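Local atomic coordinates of glutathione synthetase-like effector 30 (Gpa-GSS30-apo) (Globodera pallida, PDB entry 5OET), a protein that probably serves as an effector of a plant-parasitic nematode, derived from glutathione synthetase, the ATP-dependent ligase that joins glycine to gamma-glutamylcysteine. Residues 52-57 with 87-92; 59-64 with 200-205; 231-236 with 245-250; 289-294 with 300-305. All blocks are in the same frame, centred on the assembly; numbering follows the deposited sequence.

Interaction 1 (52-57 with 87-92); sequences LDAKDW and LPLSLY
Ala54 presents its methyl group to the ends of two leucines, Leu89 and Leu91, and this methyl is the helix's point of contact within 4.5 Å. The small side chain goes with a close approach of helix and extended chain: at the nearest point the CA atoms of Ala54 and Leu91 are 6.9 Å apart. The closer methyl is CD1 of Leu91, 3.8 Å from Ala54 CB; CD1 of Leu89 lies 4.2 Å from the same carbon. The two leucines arrive differently. Leu89 already points from its CA toward the helix, whereas Leu91 starts off to one side and brings its tip back, its CG set anti to the backbone N (chi1 -173°). The meeting is wholly apolar and buried. Charge is handled on another part of the helix, where Lys55 NZ forms a salt bridge with Asp56 OD1 at 2.7 Å, approaching from the syn side but 27° out of the carboxylate plane. The other oxygen, Asp56 OD2, forms a salt bridge with Arg263 of the second subunit, so one carboxylate serves both the helix and the dimer interface. Helix 44-59 thus lies over the end of strand 83-90, with Leu89 also touching Phe200 of helix 196-210 and Val459 of strand 454-459, while Leu91 packs on His457 of that same strand.

Interaction 2 (59-64 with 200-205); sequences LSNGLV and FSRLHR
Leu63 and Phe200 form the apolar part of this contact through a CH-pi interaction. Leu63 CD2 sits over a face of the ring, 3.8 Å from the ring centroid and 20° off the normal, displaced toward the rim on the CE2 side. The other branch, Leu63 CD1, is 3.6 Å from Phe200 CE1, so the forked end of the leucine spans the ring's width. That branch also reaches Leu203 CD2, one helical turn on, at 4.2 Å. The polar part is looser. Asn61 OD1 lies 4.1 Å from Arg202 NH2, too far for a hydrogen bond, and the amide and guanidinium planes stand 88° apart; Asn61 instead gives its ND2 to Trp57 O of helix 44-59, and its backbone O takes a weak hydrogen bond from Arg199 NE. Leu63 is the centre of an inverse gamma turn, which offers its side chain to helix 196-210. Between the two segments, then, dispersion and shape dominate, and the asparagine-arginine pair probably adds little electrostatic attraction.

Interaction 3 (231-236 with 245-250); sequences ETLYQA and AVILFL
Leu233 reaches from helix 225-240 onto strand 246-251, a helix packed on a strand that runs parallel to both its sheet neighbours, in an alpha/beta layer consistent with the Rossmann-type clan of this family. Its CB leaves the helix in the direction of the strand, and CG follows anti to the carbonyl carbon (chi1 -76°), which carries the fork of the side chain out to the sheet. There the two methyls divide the work. CD1 meets the far end of an aromatic ring, lying 4.0 Å from Phe249 CZ in an oblique approach that is neither over the face nor square on the edge. CD2 turns to the preceding inward-facing residue of the strand and lies a looser 4.4 Å from Ile247 CG2. One leucine thus bridges two strand residues that are two positions apart. The CB of Phe249 does not aim at the helix, but its ring ends nearer to it; the ring is further packed by a stack with Phe281 and by Phe312, whose ring stands roughly perpendicular. Ile265 of helix 259-270 also touches Leu233, so a second helix takes part in the same apolar layer. Of the helix backbone, the carbonyl oxygen Leu233 O approaches the strand, 4.3 Å from Ile247 CD1.

Interaction 4 (289-294 with 300-305); sequences NRLKRD and LILDDK
Lys292, Ile301 and Arg290 have the most surface buried of the residues in this beta hairpin. Lys292 and Ile301 form its antiparallel hydrogen-bonded pair: Ile301 N gives a nearly straight bond of 2.9 Å to Lys292 O, and Lys292 N returns a longer one of 3.3 Å to Ile301 O. Bent at chi2 and chi4, the lysine chain lies across Ile301, with CE 3.7 Å from CG2, and its NZ makes a salt bridge of 2.7 Å to the anti lone pair of Asp304 OD1. Arg290 grips Asp303 side-on in a second salt bridge: NE bonds OD1 at 2.9 Å and NH2 bonds OD2 at 3.2 Å, both through syn lone pairs. The guanidinium and carboxylate planes are only 2° apart, so the twin bonds fix the rotation of both groups. Arg290 NH2 also forms a salt bridge with Glu49 of the second subunit. Leu291, Leu300 and Leu302 line the other face, where Leu300 and Leu302 pack on strand 306-314 and Leu302 also touches strand 279-283; helix 287-290 leads directly into the hairpin.

Overall arrangement
From the N terminus, helix 44-59 is the first element engaged: interaction 1 closes a loop of about thirty residues by laying it on strand 83-90. Interaction 2 starts within that loop and runs out to helix 196-210, so the two cross along the chain; they also touch in space, with Ser90 O hydrogen-bonded to His204 NE2, and both reach the second subunit. Helix 225-240 comes next after helix 196-210, and interaction 3 brings it back to strand 246-251 in a short closure. Interaction 4 follows in series as a hairpin of that strand's sheet, about 17 Å from interaction 3 between centres, the two joined where Leu248 packs on Leu291.

Interaction 1 (52-57 with 87-92)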
loop_
_atom_site.group_PDB
_atom_site.type_symbol
_atom_site.label_atom_id
_atom_site.label_comp_id
_atom_site.label_asym_id
_atom_site.label_seq_id
_atom_site.Cartn_x
_atom_site.Cartn_y
_atom_site.Cartn_z
ATOM N N LEU A 52 -6.582 14.621 3.345
ATOM C CA LEU A 52 -5.944 14.219 2.093
ATOM C C LEU A 52 -4.663 13.429 2.346
ATOM O O LEU A 52 -4.401 12.451 1.671
ATOM C CB LEU A 52 -5.645 15.423 1.217
ATOM C CG LEU A 52 -6.874 16.169 0.728
ATOM C CD1 LEU A 52 -6.438 17.414 -0.022
ATOM C CD2 LEU A 52 -7.770 15.314 -0.155
ATOM N N ASP A 53 -3.901 13.861 3.343
ATOM C CA ASP A 53 -2.712 13.170 3.799
ATOM C C ASP A 53 -3.024 11.770 4.280
ATOM O O ASP A 53 -2.341 10.830 3.913
ATOM C CB ASP A 53 -2.029 13.967 4.919
ATOM C CG ASP A 53 -0.975 13.147 5.671
ATOM O OD1 ASP A 53 -1.343 12.247 6.459
ATOM O OD2 ASP A 53 0.240 13.393 5.487
ATOM N N ALA A 54 -4.018 11.645 5.145
ATOM C CA ALA A 54 -4.411 10.333 5.676
ATOM C C ALA A 54 -4.825 9.424 4.539
ATOM O O ALA A 54 -4.331 8.309 4.422
ATOM C CB ALA A 54 -5.558 10.471 6.679
ATOM N N LYS A 55 -5.716 9.930 3.699
ATOM C CA LYS A 55 -6.194 9.201 2.533
ATOM C C LYS A 55 -5.028 8.787 1.614
ATOM O O LYS A 55 -4.972 7.646 1.197
ATOM C CB LYS A 55 -7.297 10.005 1.794
ATOM C CG LYS A 55 -7.185 10.107 0.282
ATOM C CD LYS A 55 -7.701 11.436 -0.250
ATOM C CE LYS A 55 -6.701 12.096 -1.206
ATOM N NZ LYS A 55 -6.437 11.327 -2.442
ATOM N N ASP A 56 -4.102 9.691 1.315
ATOM C CA ASP A 56 -2.953 9.332 0.482
ATOM C C ASP A 56 -1.991 8.348 1.125
ATOM O O ASP A 56 -1.342 7.604 0.425
ATOM C CB ASP A 56 -2.197 10.578 0.019
ATOM C CG ASP A 56 -2.947 11.347 -1.070
ATOM O OD1 ASP A 56 -3.895 10.755 -1.640
ATOM O OD2 ASP A 56 -2.604 12.532 -1.343
ATOM N N TRP A 57 -1.899 8.332 2.447
ATOM C CA TRP A 57 -1.159 7.278 3.146
ATOM C C TRP A 57 -1.850 5.908 2.989
ATOM O O TRP A 57 -1.167 4.895 2.784
ATOM C CB TRP A 57 -1.000 7.612 4.623
ATOM C CG TRP A 57 0.011 6.794 5.317
ATOM C CD1 TRP A 57 1.303 7.138 5.572
ATOM C CD2 TRP A 57 -0.175 5.503 5.874
ATOM N NE1 TRP A 57 1.951 6.125 6.230
ATOM C CE2 TRP A 57 1.060 5.110 6.438
ATOM C CE3 TRP A 57 -1.265 4.627 5.946
ATOM C CZ2 TRP A 57 1.227 3.900 7.081
ATOM C CZ3 TRP A 57 -1.096 3.417 6.557
ATOM C CH2 TRP A 57 0.143 3.056 7.121
ATOM N N LEU A 87 -10.300 2.778 1.817
ATOM C CA LEU A 87 -11.357 2.382 2.733
ATOM C C LEU A 87 -11.714 3.558 3.633
ATOM O O LEU A 87 -10.824 4.201 4.176
ATOM C CB LEU A 87 -10.882 1.213 3.586
ATOM C CG LEU A 87 -10.579 -0.102 2.848
ATOM C CD1 LEU A 87 -9.941 -1.118 3.790
ATOM C CD2 LEU A 87 -11.818 -0.689 2.201
ATOM N N PRO A 88 -13.009 3.843 3.817
ATOM C CA PRO A 88 -13.315 4.971 4.688
ATOM C C PRO A 88 -12.798 4.771 6.126
ATOM O O PRO A 88 -12.858 3.676 6.669
ATOM C CB PRO A 88 -14.844 5.044 4.634
ATOM C CG PRO A 88 -15.260 3.656 4.339
ATOM C CD PRO A 88 -14.232 3.177 3.356
ATOM N N LEU A 89 -12.314 5.858 6.702
ATOM C CA LEU A 89 -11.542 5.855 7.929
ATOM C C LEU A 89 -11.873 7.082 8.770
ATOM O O LEU A 89 -12.336 8.111 8.264
ATOM C CB LEU A 89 -10.053 5.848 7.598
ATOM C CG LEU A 89 -9.511 7.003 6.711
ATOM C CD1 LEU A 89 -8.861 8.097 7.540
ATOM C CD2 LEU A 89 -8.501 6.526 5.674
ATOM N N SER A 90 -11.664 6.957 10.065
ATOM C CA SER A 90 -11.734 8.100 10.940
ATOM C C SER A 90 -10.361 8.746 10.843
ATOM O O SER A 90 -9.355 8.034 10.667
ATOM C CB SER A 90 -12.035 7.673 12.368
ATOM O OG SER A 90 -11.028 6.800 12.830
ATOM N N LEU A 91 -10.318 10.075 10.936
ATOM C CA LEU A 91 -9.066 10.800 10.773
ATOM C C LEU A 91 -8.113 10.530 11.939
ATOM O O LEU A 91 -6.891 10.379 11.741
ATOM C CB LEU A 91 -9.326 12.298 10.655
ATOM C CG LEU A 91 -8.134 13.210 10.304
ATOM C CD1 LEU A 91 -7.431 12.812 9.027
ATOM C CD2 LEU A 91 -8.594 14.644 10.167
ATOM N N TYR A 92 -8.681 10.462 13.140
ATOM C CA TYR A 92 -7.928 10.291 14.354
ATOM C C TYR A 92 -8.515 9.124 15.108
ATOM O O TYR A 92 -9.685 8.761 14.896
ATOM C CB TYR A 92 -7.983 11.573 15.205
ATOM C CG TYR A 92 -7.118 12.688 14.660
ATOM C CD1 TYR A 92 -5.733 12.613 14.747
ATOM C CD2 TYR A 92 -7.687 13.806 14.030
ATOM C CE1 TYR A 92 -4.926 13.611 14.227
ATOM C CE2 TYR A 92 -6.882 14.829 13.502
ATOM C CZ TYR A 92 -5.493 14.721 13.603
ATOM O OH TYR A 92 -4.659 15.706 13.112
#

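Interaction 2 (59-64 with 200-205)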
loop_
_atom_site.group_PDB
_atom_site.type_symbol
_atom_site.label_atom_id
_atom_site.label_comp_id
_atom_site.label_asym_id
_atom_site.label_seq_id
_atom_site.Cartn_x
_atom_site.Cartn_y
_atom_site.Cartn_z
ATOM N N LEU A 59 -3.856 4.952 0.442
ATOM C CA LEU A 59 -3.594 4.565 -0.952
ATOM C C LEU A 59 -2.168 4.065 -1.203
ATOM O O LEU A 59 -1.920 3.327 -2.161
ATOM C CB LEU A 59 -3.896 5.734 -1.900
ATOM C CG LEU A 59 -5.355 6.172 -1.946
ATOM C CD1 LEU A 59 -5.496 7.462 -2.748
ATOM C CD2 LEU A 59 -6.236 5.089 -2.525
ATOM N N SER A 60 -1.242 4.464 -0.349
ATOM C CA SER A 60 0.150 4.031 -0.424
ATOM C C SER A 60 0.476 2.778 0.396
ATOM O O SER A 60 1.603 2.286 0.350
ATOM C CB SER A 60 1.041 5.196 0.001
ATOM O OG SER A 60 0.783 6.325 -0.843
ATOM N N ASN A 61 -0.492 2.250 1.140
ATOM C CA ASN A 61 -0.218 1.172 2.094
ATOM C C ASN A 61 -1.302 0.114 2.182
ATOM O O ASN A 61 -1.475 -0.506 3.222
ATOM C CB ASN A 61 0.037 1.799 3.441
ATOM C CG ASN A 61 1.366 2.456 3.480
ATOM O OD1 ASN A 61 2.369 1.762 3.494
ATOM N ND2 ASN A 61 1.403 3.771 3.401
ATOM N N GLY A 62 -2.012 -0.111 1.074
ATOM C CA GLY A 62 -2.924 -1.231 0.968
ATOM C C GLY A 62 -4.273 -1.127 1.662
ATOM O O GLY A 62 -5.017 -2.116 1.709
ATOM N N LEU A 63 -4.617 0.066 2.150
ATOM C CA LEU A 63 -5.923 0.285 2.778
ATOM C C LEU A 63 -6.910 0.603 1.680
ATOM O O LEU A 63 -7.413 1.715 1.569
ATOM C CB LEU A 63 -5.849 1.390 3.826
ATOM C CG LEU A 63 -5.043 0.991 5.071
ATOM C CD1 LEU A 63 -4.935 2.196 5.999
ATOM C CD2 LEU A 63 -5.648 -0.220 5.768
ATOM N N VAL A 64 -7.175 -0.420 0.877
ATOM C CA VAL A 64 -7.900 -0.283 -0.366
ATOM C C VAL A 64 -8.772 -1.511 -0.586
ATOM O O VAL A 64 -8.563 -2.552 0.065
ATOM C CB VAL A 64 -6.937 -0.049 -1.586
ATOM C CG1 VAL A 64 -6.359 1.364 -1.562
ATOM C CG2 VAL A 64 -5.795 -1.067 -1.642
ATOM N N PHE A 200 -4.280 0.371 9.606
ATOM C CA PHE A 200 -5.007 1.486 10.221
ATOM C C PHE A 200 -4.349 1.872 11.529
ATOM O O PHE A 200 -4.217 3.057 11.853
ATOM C CB PHE A 200 -6.501 1.172 10.434
ATOM C CG PHE A 200 -7.321 1.379 9.207
ATOM C CD1 PHE A 200 -7.405 2.642 8.634
ATOM C CD2 PHE A 200 -7.983 0.310 8.581
ATOM C CE1 PHE A 200 -8.132 2.849 7.471
ATOM C CE2 PHE A 200 -8.708 0.521 7.412
ATOM C CZ PHE A 200 -8.776 1.796 6.857
ATOM N N SER A 201 -3.929 0.865 12.269
ATOM C CA SER A 201 -3.186 1.047 13.506
ATOM C C SER A 201 -1.978 1.945 13.247
ATOM O O SER A 201 -1.802 2.940 13.932
ATOM C CB SER A 201 -2.780 -0.328 14.054
ATOM O OG SER A 201 -2.198 -0.265 15.324
ATOM N N ARG A 202 -1.195 1.628 12.221
ATOM C CA ARG A 202 -0.050 2.464 11.816
ATOM C C ARG A 202 -0.457 3.851 11.309
ATOM O O ARG A 202 0.249 4.837 11.573
ATOM C CB ARG A 202 0.837 1.764 10.752
ATOM C CG ARG A 202 1.734 0.653 11.323
ATOM C CD ARG A 202 2.850 0.221 10.373
ATOM N NE ARG A 202 2.294 -0.324 9.120
ATOM C CZ ARG A 202 2.660 0.002 7.876
ATOM N NH1 ARG A 202 3.673 0.865 7.641
ATOM N NH2 ARG A 202 2.023 -0.582 6.840
ATOM N N LEU A 203 -1.559 3.916 10.563
ATOM C CA LEU A 203 -2.060 5.191 10.043
ATOM C C LEU A 203 -2.301 6.176 11.170
ATOM O O LEU A 203 -1.840 7.307 11.119
ATOM C CB LEU A 203 -3.364 5.017 9.249
ATOM C CG LEU A 203 -3.991 6.302 8.679
ATOM C CD1 LEU A 203 -2.962 7.183 7.976
ATOM C CD2 LEU A 203 -5.139 5.956 7.749
ATOM N N HIS A 204 -3.033 5.718 12.177
ATOM C CA HIS A 204 -3.446 6.567 13.279
ATOM C C HIS A 204 -2.333 6.897 14.244
ATOM O O HIS A 204 -2.362 7.963 14.835
ATOM C CB HIS A 204 -4.622 5.946 14.027
ATOM C CG HIS A 204 -5.920 6.078 13.314
ATOM N ND1 HIS A 204 -7.055 5.407 13.710
ATOM C CD2 HIS A 204 -6.272 6.809 12.233
ATOM C CE1 HIS A 204 -8.052 5.726 12.904
ATOM N NE2 HIS A 204 -7.601 6.573 11.996
ATOM N N ARG A 205 -1.360 6.005 14.421
ATOM C CA ARG A 205 -0.192 6.338 15.245
ATOM C C ARG A 205 0.586 7.494 14.598
ATOM O O ARG A 205 1.125 8.356 15.279
ATOM C CB ARG A 205 0.702 5.122 15.444
ATOM C CG ARG A 205 1.785 5.298 16.512
ATOM C CD ARG A 205 2.796 4.141 16.543
ATOM N NE ARG A 205 2.120 2.840 16.433
ATOM C CZ ARG A 205 1.604 2.143 17.444
ATOM N NH1 ARG A 205 1.682 2.572 18.710
ATOM N NH2 ARG A 205 0.991 0.991 17.184
#

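Interaction 3 (231-236 with 245-250)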
loop_
_atom_site.group_PDB
_atom_site.type_symbol
_atom_site.label_atom_id
_atom_site.label_comp_id
_atom_site.label_asym_id
_atom_site.label_seq_id
_atom_site.Cartn_x
_atom_site.Cartn_y
_atom_site.Cartn_z
ATOM N N GLU A 231 1.016 -16.627 11.137
ATOM C CA GLU A 231 1.621 -17.546 12.116
ATOM C C GLU A 231 0.751 -18.766 12.389
ATOM O O GLU A 231 1.281 -19.830 12.686
ATOM C CB GLU A 231 1.917 -16.858 13.446
ATOM C CG GLU A 231 3.069 -15.847 13.425
ATOM C CD GLU A 231 3.128 -14.951 14.690
ATOM O OE1 GLU A 231 4.240 -14.463 15.015
ATOM O OE2 GLU A 231 2.071 -14.721 15.362
ATOM N N THR A 232 -0.565 -18.607 12.294
ATOM C CA THR A 232 -1.510 -19.693 12.545
ATOM C C THR A 232 -1.649 -20.629 11.331
ATOM O O THR A 232 -1.776 -21.848 11.490
ATOM C CB THR A 232 -2.891 -19.121 12.948
ATOM O OG1 THR A 232 -2.732 -18.250 14.072
ATOM C CG2 THR A 232 -3.857 -20.226 13.324
ATOM N N LEU A 233 -1.651 -20.058 10.121
ATOM C CA LEU A 233 -1.586 -20.849 8.878
ATOM C C LEU A 233 -0.300 -21.676 8.760
ATOM O O LEU A 233 -0.352 -22.842 8.377
ATOM C CB LEU A 233 -1.725 -19.952 7.636
ATOM C CG LEU A 233 -3.136 -19.440 7.294
ATOM C CD1 LEU A 233 -3.038 -18.283 6.308
ATOM C CD2 LEU A 233 -4.020 -20.557 6.734
ATOM N N TYR A 234 0.843 -21.062 9.068
ATOM C CA TYR A 234 2.121 -21.774 9.123
ATOM C C TYR A 234 2.081 -22.965 10.092
ATOM O O TYR A 234 2.543 -24.051 9.750
ATOM C CB TYR A 234 3.237 -20.822 9.537
ATOM C CG TYR A 234 4.617 -21.460 9.602
ATOM C CD1 TYR A 234 5.260 -21.841 8.455
ATOM C CD2 TYR A 234 5.281 -21.650 10.810
ATOM C CE1 TYR A 234 6.542 -22.384 8.486
ATOM C CE2 TYR A 234 6.535 -22.233 10.850
ATOM C CZ TYR A 234 7.156 -22.595 9.683
ATOM O OH TYR A 234 8.395 -23.145 9.736
ATOM N N GLN A 235 1.541 -22.760 11.294
ATOM C CA GLN A 235 1.403 -23.847 12.256
ATOM C C GLN A 235 0.427 -24.914 11.759
ATOM O O GLN A 235 0.652 -26.072 12.017
ATOM C CB GLN A 235 0.954 -23.352 13.635
ATOM C CG GLN A 235 1.957 -22.484 14.362
ATOM C CD GLN A 235 3.203 -23.231 14.753
ATOM O OE1 GLN A 235 3.145 -24.329 15.294
ATOM N NE2 GLN A 235 4.348 -22.640 14.472
ATOM N N ALA A 236 -0.636 -24.531 11.056
ATOM C CA ALA A 236 -1.546 -25.514 10.446
ATOM C C ALA A 236 -0.855 -26.351 9.362
ATOM O O ALA A 236 -0.992 -27.582 9.320
ATOM C CB ALA A 236 -2.787 -24.841 9.885
ATOM N N ALA A 245 3.043 -30.000 0.198
ATOM C CA ALA A 245 1.673 -29.488 0.253
ATOM C C ALA A 245 1.544 -27.973 0.246
ATOM O O ALA A 245 2.386 -27.253 0.790
ATOM C CB ALA A 245 0.955 -30.024 1.470
ATOM N N VAL A 246 0.430 -27.519 -0.334
ATOM C CA VAL A 246 0.137 -26.106 -0.555
ATOM C C VAL A 246 -0.977 -25.665 0.349
ATOM O O VAL A 246 -1.764 -26.471 0.817
ATOM C CB VAL A 246 -0.343 -25.802 -2.012
ATOM C CG1 VAL A 246 0.627 -26.376 -3.036
ATOM C CG2 VAL A 246 -1.782 -26.297 -2.289
ATOM N N ILE A 247 -1.074 -24.363 0.527
ATOM C CA ILE A 247 -2.181 -23.756 1.221
ATOM C C ILE A 247 -3.127 -23.131 0.180
ATOM O O ILE A 247 -2.700 -22.339 -0.666
ATOM C CB ILE A 247 -1.665 -22.697 2.193
ATOM C CG1 ILE A 247 -0.889 -23.368 3.323
ATOM C CG2 ILE A 247 -2.825 -21.908 2.763
ATOM C CD1 ILE A 247 -0.050 -22.395 4.113
ATOM N N LEU A 248 -4.412 -23.476 0.260
ATOM C CA LEU A 248 -5.387 -23.019 -0.708
ATOM C C LEU A 248 -6.124 -21.814 -0.162
ATOM O O LEU A 248 -6.649 -21.862 0.959
ATOM C CB LEU A 248 -6.372 -24.130 -1.005
ATOM C CG LEU A 248 -7.209 -24.026 -2.278
ATOM C CD1 LEU A 248 -6.317 -24.035 -3.515
ATOM C CD2 LEU A 248 -8.189 -25.199 -2.321
ATOM N N PHE A 249 -6.126 -20.724 -0.939
ATOM C CA PHE A 249 -6.937 -19.551 -0.637
ATOM C C PHE A 249 -8.115 -19.632 -1.593
ATOM O O PHE A 249 -7.943 -19.508 -2.835
ATOM C CB PHE A 249 -6.152 -18.252 -0.819
ATOM C CG PHE A 249 -5.184 -17.978 0.291
ATOM C CD1 PHE A 249 -4.056 -18.762 0.462
ATOM C CD2 PHE A 249 -5.398 -16.955 1.173
ATOM C CE1 PHE A 249 -3.146 -18.522 1.491
ATOM C CE2 PHE A 249 -4.480 -16.700 2.206
ATOM C CZ PHE A 249 -3.358 -17.500 2.372
ATOM N N LEU A 250 -9.292 -19.875 -1.013
ATOM C CA LEU A 250 -10.523 -20.021 -1.762
ATOM C C LEU A 250 -11.326 -18.724 -1.674
ATOM O O LEU A 250 -11.724 -18.314 -0.588
ATOM C CB LEU A 250 -11.306 -21.188 -1.179
ATOM C CG LEU A 250 -12.298 -21.943 -2.051
ATOM C CD1 LEU A 250 -11.654 -22.426 -3.336
ATOM C CD2 LEU A 250 -12.826 -23.120 -1.260
#

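Interaction 4 (289-294 with 300-305)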
loop_
_atom_site.group_PDB
_atom_site.type_symbol
_atom_site.label_atom_id
_atom_site.label_comp_id
_atom_site.label_asym_id
_atom_site.label_seq_id
_atom_site.Cartn_x
_atom_site.Cartn_y
_atom_site.Cartn_z
ATOM N N ASN A 289 -13.375 -27.640 -11.418
ATOM C CA ASN A 289 -12.544 -28.353 -12.392
ATOM C C ASN A 289 -11.192 -28.767 -11.835
ATOM O O ASN A 289 -10.615 -29.738 -12.279
ATOM C CB ASN A 289 -12.292 -27.473 -13.611
ATOM C CG ASN A 289 -13.521 -26.694 -14.029
ATOM O OD1 ASN A 289 -13.539 -25.446 -13.941
ATOM N ND2 ASN A 289 -14.569 -27.416 -14.449
ATOM N N ARG A 290 -10.681 -28.013 -10.875
ATOM C CA ARG A 290 -9.293 -28.111 -10.464
ATOM C C ARG A 290 -9.107 -28.751 -9.106
ATOM O O ARG A 290 -7.977 -28.979 -8.731
ATOM C CB ARG A 290 -8.669 -26.715 -10.463
ATOM C CG ARG A 290 -8.652 -26.065 -11.851
ATOM C CD ARG A 290 -8.113 -24.644 -11.828
ATOM N NE ARG A 290 -6.718 -24.598 -11.409
ATOM C CZ ARG A 290 -6.084 -23.506 -10.982
ATOM N NH1 ARG A 290 -6.722 -22.329 -10.915
ATOM N NH2 ARG A 290 -4.808 -23.578 -10.596
ATOM N N LEU A 291 -10.187 -29.023 -8.370
ATOM C CA LEU A 291 -10.113 -29.730 -7.085
ATOM C C LEU A 291 -10.890 -31.032 -7.193
ATOM O O LEU A 291 -12.041 -31.043 -7.611
ATOM C CB LEU A 291 -10.699 -28.903 -5.941
ATOM C CG LEU A 291 -10.060 -27.556 -5.606
ATOM C CD1 LEU A 291 -10.873 -26.753 -4.609
ATOM C CD2 LEU A 291 -8.673 -27.747 -5.040
ATOM N N LYS A 292 -10.235 -32.135 -6.868
ATOM C CA LYS A 292 -10.913 -33.403 -6.619
ATOM C C LYS A 292 -10.363 -33.956 -5.320
ATOM O O LYS A 292 -9.412 -33.406 -4.739
ATOM C CB LYS A 292 -10.816 -34.403 -7.792
ATOM C CG LYS A 292 -9.528 -34.411 -8.615
ATOM C CD LYS A 292 -8.379 -35.117 -7.902
ATOM C CE LYS A 292 -7.111 -35.190 -8.746
ATOM N NZ LYS A 292 -7.134 -36.199 -9.831
ATOM N N ARG A 293 -11.016 -34.993 -4.826
ATOM C CA ARG A 293 -10.597 -35.657 -3.618
ATOM C C ARG A 293 -10.000 -36.985 -4.039
ATOM O O ARG A 293 -10.504 -37.611 -4.959
ATOM C CB ARG A 293 -11.806 -35.860 -2.708
ATOM C CG ARG A 293 -11.461 -36.334 -1.307
ATOM C CD ARG A 293 -12.674 -36.245 -0.391
ATOM N NE ARG A 293 -13.843 -36.899 -0.997
ATOM C CZ ARG A 293 -15.081 -36.874 -0.515
ATOM N NH1 ARG A 293 -15.380 -36.263 0.629
ATOM N NH2 ARG A 293 -16.037 -37.480 -1.188
ATOM N N ASP A 294 -8.925 -37.407 -3.384
ATOM C CA ASP A 294 -8.371 -38.735 -3.631
ATOM C C ASP A 294 -9.343 -39.796 -3.120
ATOM O O ASP A 294 -9.833 -39.678 -2.009
ATOM C CB ASP A 294 -7.005 -38.928 -2.958
ATOM C CG ASP A 294 -6.120 -39.950 -3.701
ATOM O OD1 ASP A 294 -6.356 -41.183 -3.537
ATOM O OD2 ASP A 294 -5.195 -39.505 -4.453
ATOM N N LEU A 300 -7.316 -33.780 -0.436
ATOM C CA LEU A 300 -7.780 -32.828 -1.426
ATOM C C LEU A 300 -6.603 -32.492 -2.314
ATOM O O LEU A 300 -5.544 -32.101 -1.808
ATOM C CB LEU A 300 -8.304 -31.565 -0.736
ATOM C CG LEU A 300 -8.957 -30.480 -1.595
ATOM C CD1 LEU A 300 -10.314 -30.917 -2.108
ATOM C CD2 LEU A 300 -9.085 -29.208 -0.761
ATOM N N ILE A 301 -6.799 -32.634 -3.628
ATOM C CA ILE A 301 -5.742 -32.423 -4.609
ATOM C C ILE A 301 -6.106 -31.311 -5.595
ATOM O O ILE A 301 -7.239 -31.213 -6.007
ATOM C CB ILE A 301 -5.439 -33.766 -5.288
ATOM C CG1 ILE A 301 -4.686 -34.671 -4.295
ATOM C CG2 ILE A 301 -4.630 -33.594 -6.565
ATOM C CD1 ILE A 301 -5.160 -36.083 -4.354
ATOM N N LEU A 302 -5.122 -30.480 -5.940
ATOM C CA LEU A 302 -5.273 -29.343 -6.838
ATOM C C LEU A 302 -4.496 -29.630 -8.104
ATOM O O LEU A 302 -3.329 -29.967 -8.029
ATOM C CB LEU A 302 -4.723 -28.074 -6.182
ATOM C CG LEU A 302 -4.584 -26.804 -7.044
ATOM C CD1 LEU A 302 -5.926 -26.141 -7.289
ATOM C CD2 LEU A 302 -3.626 -25.827 -6.402
ATOM N N ASP A 303 -5.147 -29.471 -9.261
ATOM C CA ASP A 303 -4.576 -29.788 -10.591
ATOM C C ASP A 303 -3.941 -31.174 -10.679
ATOM O O ASP A 303 -2.870 -31.352 -11.265
ATOM C CB ASP A 303 -3.540 -28.737 -10.985
ATOM C CG ASP A 303 -4.073 -27.332 -10.900
ATOM O OD1 ASP A 303 -5.261 -27.134 -11.231
ATOM O OD2 ASP A 303 -3.302 -26.427 -10.509
ATOM N N ASP A 304 -4.573 -32.153 -10.047
ATOM C CA ASP A 304 -4.071 -33.528 -10.024
ATOM C C ASP A 304 -2.627 -33.719 -9.511
ATOM O O ASP A 304 -2.146 -34.845 -9.507
ATOM C CB ASP A 304 -4.224 -34.149 -11.411
ATOM C CG ASP A 304 -5.538 -33.769 -12.076
ATOM O OD1 ASP A 304 -6.587 -34.400 -11.789
ATOM O OD2 ASP A 304 -5.512 -32.818 -12.879
ATOM N N LYS A 305 -1.972 -32.657 -9.036
ATOM C CA LYS A 305 -0.554 -32.697 -8.676
ATOM C C LYS A 305 -0.222 -32.257 -7.225
ATOM O O LYS A 305 0.719 -32.781 -6.620
ATOM C CB LYS A 305 0.208 -31.825 -9.671
ATOM C CG LYS A 305 1.726 -31.904 -9.595
ATOM C CD LYS A 305 2.326 -30.864 -10.521
ATOM C CE LYS A 305 3.844 -30.899 -10.505
ATOM N NZ LYS A 305 4.452 -29.667 -11.118
#